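Local coordinates for phytanoyl-CoA dioxygenase (Streptomyces malaysiense, PDB 6ZYL), which hydroxylates thioholgamide at a beta position as a non-heme monooxygenase, probably using iron and 2-oxoglutarate, at residues 58-63 against 112-117; 87-92 against 146-151; 77-80 against 85-88. All coordinates share one frame; numbering follows the deposited sequence.

Overall arrangement
Contact 2 (87-92 against 146-151) and contact 3 (77-80 against 85-88) are core contacts, every touching residue being buried; contact 1 (58-63 against 112-117) is only partly buried. Contacts 1 and 2 are apolar helix-on-strand packing against the same seven-stranded sheet, on strands 107-117 and 143-149, and their centres lie about 13 Å apart. Contacts 2 and 3 share D87 and R88 on helix 84-90. In contact 3, a local loop-to-helix junction, methyl packing is joined by a water bridge. T112 ties contact 3 to contact 1: its OG1 lies 2.9 Å from H80 ND1, a probable hydrogen bond, and its CG2 packs on V90 CG1 in contact 2.

Contact 1 of 3, residues 58-63 against 112-117; sequences TYLRAV and TNLFIR
The phenol ring of Y59 meets L114 obliquely, its CE2 lying 4.4 Å from L114 CD1. W85, from helix 84-90, makes an edge-to-face pair with the same ring, and the hydroxyl of Y59 is hydrogen-bonded to A74 O. Most of the remaining packing falls to L60, whose two methyls diverge. CD2 meets L114 CD1 tip to tip at 4.0 Å, while CD1 reaches I116 CD1 at 3.8 Å. In L60 the CG stands anti to the carbonyl carbon (chi1 -73°), which directs the fork at the strand; the matching first torsion of I116 (-59° to CG1) brings its CD1 out to meet it. The axes of the two short segments cross at 98° with a closest approach of 13.0 Å, a gap spanned by side chains alone. L114 and I116 face helix 46-66, whereas F115 packs on R145 and W147. Helix 46-66 thus covers one side of a sheet consistent with the double-stranded beta-helix core of this family. All three cross-segment pairs are apolar, consistent with non-directional packing that is buried at Y59 and L114 and more open at L60 and I116.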
loop_
_atom_site.group_PDB
_atom_site.type_symbol
_atom_site.label_atom_id
_atom_site.label_comp_id
_atom_site.label_asym_id
_atom_site.label_seq_id
_atom_site.Cartn_x
_atom_site.Cartn_y
_atom_site.Cartn_z
ATOM N N THR A 58 10.946 -11.885 10.314
ATOM C CA THR A 58 10.896 -13.309 10.405
ATOM C C THR A 58 10.271 -13.884 9.123
ATOM O O THR A 58 10.753 -14.799 8.581
ATOM C CB THR A 58 10.126 -13.772 11.650
ATOM O OG1 THR A 58 10.867 -13.465 12.808
ATOM C CG2 THR A 58 9.892 -15.240 11.616
ATOM N N TYR A 59 9.217 -13.273 8.645
ATOM C CA TYR A 59 8.559 -13.687 7.443
ATOM C C TYR A 59 9.470 -13.568 6.210
ATOM O O TYR A 59 9.513 -14.441 5.429
ATOM C CB TYR A 59 7.284 -12.875 7.278
ATOM C CG TYR A 59 6.822 -12.675 5.885
ATOM C CD1 TYR A 59 6.024 -13.610 5.261
ATOM C CD2 TYR A 59 7.159 -11.571 5.194
ATOM C CE1 TYR A 59 5.601 -13.442 3.998
ATOM C CE2 TYR A 59 6.725 -11.383 3.932
ATOM C CZ TYR A 59 5.955 -12.330 3.336
ATOM O OH TYR A 59 5.572 -12.137 2.111
ATOM N N LEU A 60 10.209 -12.486 6.109
ATOM C CA LEU A 60 11.076 -12.265 4.999
ATOM C C LEU A 60 12.173 -13.322 4.943
ATOM O O LEU A 60 12.486 -13.788 3.913
ATOM C CB LEU A 60 11.664 -10.872 5.028
ATOM C CG LEU A 60 10.746 -9.710 4.681
ATOM C CD1 LEU A 60 11.375 -8.381 4.956
ATOM C CD2 LEU A 60 10.219 -9.777 3.276
ATOM N N ARG A 61 12.734 -13.665 6.084
ATOM C CA ARG A 61 13.752 -14.688 6.150
ATOM C C ARG A 61 13.184 -16.047 5.740
ATOM O O ARG A 61 13.779 -16.739 5.013
ATOM C CB ARG A 61 14.380 -14.816 7.545
ATOM C CG ARG A 61 15.272 -13.675 7.965
ATOM C CD ARG A 61 16.021 -13.937 9.248
ATOM N NE ARG A 61 15.186 -13.987 10.415
ATOM C CZ ARG A 61 14.797 -12.936 11.118
ATOM N NH1 ARG A 61 15.186 -11.724 10.826
ATOM N NH2 ARG A 61 14.045 -13.121 12.143
ATOM N N ALA A 62 12.009 -16.368 6.205
ATOM C CA ALA A 62 11.391 -17.616 5.901
ATOM C C ALA A 62 11.089 -17.804 4.426
ATOM O O ALA A 62 11.439 -18.793 3.885
ATOM C CB ALA A 62 10.122 -17.750 6.697
ATOM N N VAL A 63 10.505 -16.819 3.775
ATOM C CA VAL A 63 10.206 -16.959 2.353
ATOM C C VAL A 63 11.488 -16.943 1.533
ATOM O O VAL A 63 11.582 -17.622 0.503
ATOM C CB VAL A 63 9.228 -15.864 1.886
ATOM C CG1 VAL A 63 7.935 -15.935 2.686
ATOM C CG2 VAL A 63 9.863 -14.487 1.998
ATOM N N THR A 112 -1.366 -5.423 -0.846
ATOM C CA THR A 112 -0.436 -4.993 0.189
ATOM C C THR A 112 0.967 -4.957 -0.398
ATOM O O THR A 112 1.304 -5.738 -1.294
ATOM C CB THR A 112 -0.461 -5.906 1.427
ATOM O OG1 THR A 112 -0.352 -7.279 1.036
ATOM C CG2 THR A 112 -1.749 -5.693 2.220
ATOM N N ASN A 113 1.779 -4.036 0.113
ATOM C CA ASN A 113 3.140 -3.837 -0.363
ATOM C C ASN A 113 4.057 -3.595 0.823
ATOM O O ASN A 113 3.700 -2.866 1.753
ATOM C CB ASN A 113 3.242 -2.637 -1.319
ATOM C CG ASN A 113 2.871 -2.986 -2.741
ATOM O OD1 ASN A 113 3.709 -3.437 -3.521
ATOM N ND2 ASN A 113 1.611 -2.770 -3.090
ATOM N N LEU A 114 5.237 -4.204 0.786
ATOM C CA LEU A 114 6.327 -3.856 1.687
ATOM C C LEU A 114 7.265 -2.917 0.938
ATOM O O LEU A 114 7.805 -3.284 -0.109
ATOM C CB LEU A 114 7.074 -5.099 2.166
ATOM C CG LEU A 114 6.654 -5.659 3.523
ATOM C CD1 LEU A 114 7.343 -7.001 3.764
ATOM C CD2 LEU A 114 6.960 -4.688 4.651
ATOM N N PHE A 115 7.430 -1.704 1.456
ATOM C CA PHE A 115 8.351 -0.715 0.900
ATOM C C PHE A 115 9.475 -0.543 1.916
ATOM O O PHE A 115 9.307 0.132 2.935
ATOM C CB PHE A 115 7.639 0.603 0.610
ATOM C CG PHE A 115 6.610 0.507 -0.482
ATOM C CD1 PHE A 115 6.927 -0.064 -1.706
ATOM C CD2 PHE A 115 5.328 0.987 -0.286
ATOM C CE1 PHE A 115 5.983 -0.153 -2.711
ATOM C CE2 PHE A 115 4.379 0.903 -1.286
ATOM C CZ PHE A 115 4.707 0.332 -2.501
ATOM N N ILE A 116 10.613 -1.174 1.645
ATOM C CA ILE A 116 11.751 -1.184 2.555
ATOM C C ILE A 116 12.902 -0.444 1.892
ATOM O O ILE A 116 13.292 -0.772 0.765
ATOM C CB ILE A 116 12.166 -2.618 2.926
ATOM C CG1 ILE A 116 10.996 -3.349 3.590
ATOM C CG2 ILE A 116 13.377 -2.606 3.845
ATOM C CD1 ILE A 116 11.120 -4.858 3.565
ATOM N N ARG A 117 13.433 0.559 2.583
ATOM C CA ARG A 117 14.616 1.281 2.133
ATOM C C ARG A 117 15.748 0.982 3.104
ATOM O O ARG A 117 15.791 1.554 4.204
ATOM C CB ARG A 117 14.335 2.782 2.058
ATOM C CG ARG A 117 13.226 3.105 1.062
ATOM C CD ARG A 117 13.106 4.591 0.788
ATOM N NE ARG A 117 13.955 5.012 -0.324
ATOM C CZ ARG A 117 13.616 4.915 -1.605
ATOM N NH1 ARG A 117 12.440 4.411 -1.951
ATOM N NH2 ARG A 117 14.457 5.326 -2.544
#

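Contact 2 of 3, residues 87-92 against 146-151; sequences DRIVHH and VWVALT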
loop_
_atom_site.group_PDB
_atom_site.type_symbol
_atom_site.label_atom_id
_atom_site.label_comp_id
_atom_site.label_asym_id
_atom_site.label_seq_id
_atom_site.Cartn_x
_atom_site.Cartn_y
_atom_site.Cartn_z
ATOM N N ASP A 87 -1.988 -10.027 7.726
ATOM C CA ASP A 87 -3.423 -10.205 7.910
ATOM C C ASP A 87 -3.925 -9.394 9.098
ATOM O O ASP A 87 -5.000 -8.786 9.036
ATOM C CB ASP A 87 -3.745 -11.687 8.100
ATOM C CG ASP A 87 -5.154 -11.917 8.619
ATOM O OD1 ASP A 87 -6.097 -11.929 7.799
ATOM O OD2 ASP A 87 -5.317 -12.082 9.847
ATOM N N ARG A 88 -3.153 -9.366 10.186
ATOM C CA ARG A 88 -3.594 -8.666 11.388
ATOM C C ARG A 88 -3.685 -7.163 11.156
ATOM O O ARG A 88 -4.640 -6.518 11.602
ATOM C CB ARG A 88 -2.643 -8.973 12.545
ATOM C CG ARG A 88 -3.083 -8.415 13.891
ATOM C CD ARG A 88 -2.122 -8.829 15.008
ATOM N NE ARG A 88 -0.790 -8.249 14.846
ATOM C CZ ARG A 88 0.299 -8.941 14.524
ATOM N NH1 ARG A 88 0.229 -10.253 14.331
ATOM N NH2 ARG A 88 1.464 -8.321 14.401
ATOM N N ILE A 89 -2.710 -6.586 10.450
ATOM C CA ILE A 89 -2.676 -5.134 10.296
ATOM C C ILE A 89 -3.820 -4.660 9.406
ATOM O O ILE A 89 -4.507 -3.685 9.724
ATOM C CB ILE A 89 -1.309 -4.681 9.752
ATOM C CG1 ILE A 89 -0.223 -4.941 10.801
ATOM C CG2 ILE A 89 -1.350 -3.209 9.379
ATOM C CD1 ILE A 89 1.171 -4.526 10.386
ATOM N N VAL A 90 -4.041 -5.336 8.274
ATOM C CA VAL A 90 -5.069 -4.863 7.353
ATOM C C VAL A 90 -6.464 -4.989 7.954
ATOM O O VAL A 90 -7.411 -4.374 7.449
ATOM C CB VAL A 90 -5.009 -5.601 5.999
ATOM C CG1 VAL A 90 -3.599 -5.544 5.421
ATOM C CG2 VAL A 90 -5.486 -7.042 6.139
ATOM N N HIS A 91 -6.621 -5.772 9.018
ATOM C CA HIS A 91 -7.893 -5.885 9.722
ATOM C C HIS A 91 -7.935 -5.057 11.001
ATOM O O HIS A 91 -8.925 -5.128 11.736
ATOM C CB HIS A 91 -8.187 -7.353 10.052
ATOM C CG HIS A 91 -8.550 -8.179 8.857
ATOM N ND1 HIS A 91 -7.605 -8.791 8.061
ATOM C CD2 HIS A 91 -9.753 -8.493 8.320
ATOM C CE1 HIS A 91 -8.211 -9.445 7.085
ATOM N NE2 HIS A 91 -9.514 -9.280 7.219
ATOM N N HIS A 92 -6.900 -4.273 11.277
ATOM C CA HIS A 92 -6.845 -3.516 12.519
ATOM C C HIS A 92 -8.003 -2.526 12.583
ATOM O O HIS A 92 -8.201 -1.749 11.638
ATOM C CB HIS A 92 -5.514 -2.778 12.626
ATOM C CG HIS A 92 -5.223 -2.260 13.998
ATOM N ND1 HIS A 92 -5.846 -1.146 14.517
ATOM C CD2 HIS A 92 -4.386 -2.709 14.961
ATOM C CE1 HIS A 92 -5.402 -0.930 15.742
ATOM N NE2 HIS A 92 -4.515 -1.864 16.035
ATOM N N VAL A 146 -3.151 3.090 2.522
ATOM C CA VAL A 146 -2.708 3.293 3.897
ATOM C C VAL A 146 -1.247 2.873 3.983
ATOM O O VAL A 146 -0.910 1.711 3.728
ATOM C CB VAL A 146 -3.575 2.506 4.891
ATOM C CG1 VAL A 146 -3.045 2.680 6.308
ATOM C CG2 VAL A 146 -5.027 2.956 4.793
ATOM N N TRP A 147 -0.386 3.818 4.343
ATOM C CA TRP A 147 1.067 3.653 4.371
ATOM C C TRP A 147 1.477 3.576 5.837
ATOM O O TRP A 147 1.628 4.605 6.502
ATOM C CB TRP A 147 1.715 4.827 3.648
ATOM C CG TRP A 147 3.155 4.701 3.282
ATOM C CD1 TRP A 147 3.695 3.899 2.321
ATOM C CD2 TRP A 147 4.239 5.450 3.838
ATOM N NE1 TRP A 147 5.054 4.093 2.254
ATOM C CE2 TRP A 147 5.414 5.039 3.178
ATOM C CE3 TRP A 147 4.333 6.425 4.837
ATOM C CZ2 TRP A 147 6.666 5.568 3.484
ATOM C CZ3 TRP A 147 5.578 6.949 5.140
ATOM C CH2 TRP A 147 6.727 6.520 4.466
ATOM N N VAL A 148 1.646 2.356 6.335
ATOM C CA VAL A 148 1.890 2.119 7.754
ATOM C C VAL A 148 3.389 2.127 8.014
ATOM O O VAL A 148 4.152 1.417 7.347
ATOM C CB VAL A 148 1.265 0.790 8.207
ATOM C CG1 VAL A 148 1.519 0.568 9.695
ATOM C CG2 VAL A 148 -0.222 0.760 7.902
ATOM N N ALA A 149 3.810 2.914 9.002
ATOM C CA ALA A 149 5.213 3.002 9.390
ATOM C C ALA A 149 5.522 1.895 10.391
ATOM O O ALA A 149 5.041 1.923 11.529
ATOM C CB ALA A 149 5.523 4.373 9.987
ATOM N N LEU A 150 6.321 0.913 9.968
ATOM C CA LEU A 150 6.790 -0.110 10.893
ATOM C C LEU A 150 8.027 0.356 11.649
ATOM O O LEU A 150 8.240 -0.056 12.794
ATOM C CB LEU A 150 7.082 -1.408 10.142
ATOM C CG LEU A 150 5.877 -2.073 9.474
ATOM C CD1 LEU A 150 6.273 -3.419 8.874
ATOM C CD2 LEU A 150 4.722 -2.244 10.448
ATOM N N THR A 151 8.849 1.192 11.020
ATOM C CA THR A 151 9.860 1.998 11.686
ATOM C C THR A 151 9.411 3.455 11.677
ATOM O O THR A 151 8.479 3.834 10.964
ATOM C CB THR A 151 11.223 1.879 10.989
ATOM O OG1 THR A 151 11.108 2.339 9.635
ATOM C CG2 THR A 151 11.723 0.446 11.002
#
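I89 supplies the whole of the helix side of the apolar contact. Its CG2 methyl rests 4.4 Å from V148 CG2, and its CD1 lies 4.2 Å from L150 CD2, so the two branches of one isoleucine address two residues of 146-151. The CG1 arm is fully extended (chi2 180°), which carries CD1 outward to L150. The backbones stay well apart, with 8.9 Å between the CA atoms of I89 and V148. Through I89, helix 84-90 packs on strand 143-149, and on L150 just past it, in the main sheet of a fold consistent with the double-stranded beta-helix of this family. I95 of helix 93-103 packs on I89, V146 and V148, adding a third element to this hydrophobic layer.

Within the two segments, the side-chain hydrogen bond belongs to 87-92. The H91 ring turns back toward D87, and its ND1 donates, edge-on, to D87 O at 2.8 Å with an N-H...O angle of 160°. The acceptor sits only 9° out of the ring plane. H91 N has weak bonds to the carbonyls of D87 and R88, while H92 N reaches I89 O at 2.9 Å. H92 then serves as N-cap of helix 93-103, with ND1 accepting from A94 N.

Ionic pairs lie farther out, D87 with R266 and R88 with E55. W147 points off the other side of strand 143-149, where its NE1 binds a tartaric acid probably left by the crystallisation liquor. The chemistry implies a division: the imidazole satisfies D87 O, whereas the contact across the segments is purely aliphatic and non-directional.

Contact 3 of 3, residues 77-80 against 85-88; sequences PKIH and WADR
I79 and A86 make a close apolar approach, I79 CG2 standing 3.6 Å from A86 CB. The same CG2 lies 3.8 Å from W85 CZ2, on the six-membered part of the indole; the isoleucine meets the ring at a slant. The first torsion of I79 (-52° to CG1) leaves CG2 opposite the backbone N, turned toward both A86 and W85. A86 CB also touches the chain itself, 3.7 Å from H80 CA. With only a methyl at A86, loop and helix run close, and the CA atoms of H80 and D87 are 4.4 Å apart.

The polar link is a single water. It donates to H80 O at 2.7 Å and to D87 OD1 at 2.6 Å, joining backbone and carboxylate across the junction, on the carboxylate that also pairs with R266.

In the next shell, the H80 ring, directed away from the helix, hydrogen-bonds through ND1 to T112 OG1, and P77, which follows a cis peptide bond, pairs through its backbone with T112. F232 makes an edge-to-face pair with W85. Loop 77-80 is thereby moored to strand 107-117 as it turns into helix 84-90. The mix implies that methyls set the spacing, while the water bridges two acceptors that could not bond each other directly.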
loop_
_atom_site.group_PDB
_atom_site.type_symbol
_atom_site.label_atom_id
_atom_site.label_comp_id
_atom_site.label_asym_id
_atom_site.label_seq_id
_atom_site.Cartn_x
_atom_site.Cartn_y
_atom_site.Cartn_z
ATOM N N PRO A 77 1.959 -8.822 -4.187
ATOM C CA PRO A 77 0.946 -7.827 -3.829
ATOM C C PRO A 77 -0.106 -8.357 -2.866
ATOM O O PRO A 77 -1.140 -7.708 -2.673
ATOM C CB PRO A 77 0.312 -7.497 -5.181
ATOM C CG PRO A 77 0.355 -8.845 -5.922
ATOM C CD PRO A 77 1.504 -9.667 -5.309
ATOM N N LYS A 78 0.146 -9.522 -2.275
ATOM C CA LYS A 78 -0.856 -10.204 -1.462
ATOM C C LYS A 78 -0.228 -10.786 -0.199
ATOM O O LYS A 78 -0.490 -11.927 0.185
ATOM C CB LYS A 78 -1.543 -11.304 -2.272
ATOM C CG LYS A 78 -2.181 -10.841 -3.570
ATOM C CD LYS A 78 -3.510 -10.142 -3.319
ATOM C CE LYS A 78 -4.136 -9.670 -4.624
ATOM N NZ LYS A 78 -5.550 -9.236 -4.449
ATOM N N ILE A 79 0.606 -9.995 0.474
ATOM C CA ILE A 79 1.241 -10.476 1.698
ATOM C C ILE A 79 0.184 -10.920 2.702
ATOM O O ILE A 79 0.338 -11.941 3.383
ATOM C CB ILE A 79 2.154 -9.390 2.296
ATOM C CG1 ILE A 79 3.133 -8.860 1.251
ATOM C CG2 ILE A 79 2.916 -9.939 3.500
ATOM C CD1 ILE A 79 3.904 -7.626 1.706
ATOM N N HIS A 80 -0.914 -10.168 2.794
ATOM C CA HIS A 80 -1.946 -10.426 3.787
ATOM C C HIS A 80 -2.660 -11.755 3.589
ATOM O O HIS A 80 -3.404 -12.173 4.481
ATOM C CB HIS A 80 -2.974 -9.291 3.762
ATOM C CG HIS A 80 -3.594 -9.066 2.415
ATOM N ND1 HIS A 80 -2.892 -8.546 1.350
ATOM C CD2 HIS A 80 -4.851 -9.288 1.964
ATOM C CE1 HIS A 80 -3.688 -8.460 0.299
ATOM N NE2 HIS A 80 -4.883 -8.902 0.645
ATOM N N TRP A 85 1.017 -11.650 10.315
ATOM C CA TRP A 85 1.281 -10.276 10.733
ATOM C C TRP A 85 0.642 -9.280 9.773
ATOM O O TRP A 85 0.103 -8.253 10.201
ATOM C CB TRP A 85 2.788 -10.031 10.844
ATOM C CG TRP A 85 3.521 -10.034 9.537
ATOM C CD1 TRP A 85 4.168 -11.089 8.966
ATOM C CD2 TRP A 85 3.692 -8.928 8.642
ATOM N NE1 TRP A 85 4.725 -10.713 7.770
ATOM C CE2 TRP A 85 4.447 -9.390 7.546
ATOM C CE3 TRP A 85 3.275 -7.592 8.658
ATOM C CZ2 TRP A 85 4.795 -8.568 6.478
ATOM C CZ3 TRP A 85 3.620 -6.777 7.595
ATOM C CH2 TRP A 85 4.375 -7.267 6.521
ATOM N N ALA A 86 0.686 -9.569 8.469
ATOM C CA ALA A 86 0.044 -8.691 7.497
ATOM C C ALA A 86 -1.473 -8.804 7.579
ATOM O O ALA A 86 -2.183 -7.795 7.507
ATOM C CB ALA A 86 0.532 -9.020 6.088
ATOM N N ASP A 87 -1.988 -10.027 7.726
ATOM C CA ASP A 87 -3.423 -10.205 7.910
ATOM C C ASP A 87 -3.925 -9.394 9.098
ATOM O O ASP A 87 -5.000 -8.786 9.036
ATOM C CB ASP A 87 -3.745 -11.687 8.100
ATOM C CG ASP A 87 -5.154 -11.917 8.619
ATOM O OD1 ASP A 87 -6.097 -11.929 7.799
ATOM O OD2 ASP A 87 -5.317 -12.082 9.847
ATOM N N ARG A 88 -3.153 -9.366 10.186
ATOM C CA ARG A 88 -3.594 -8.666 11.388
ATOM C C ARG A 88 -3.685 -7.163 11.156
ATOM O O ARG A 88 -4.640 -6.518 11.602
ATOM C CB ARG A 88 -2.643 -8.973 12.545
ATOM C CG ARG A 88 -3.083 -8.415 13.891
ATOM C CD ARG A 88 -2.122 -8.829 15.008
ATOM N NE ARG A 88 -0.790 -8.249 14.846
ATOM C CZ ARG A 88 0.299 -8.941 14.524
ATOM N NH1 ARG A 88 0.229 -10.253 14.331
ATOM N NH2 ARG A 88 1.464 -8.321 14.401
HETATM O O HOH W 1 -5.743 -11.085 5.327
#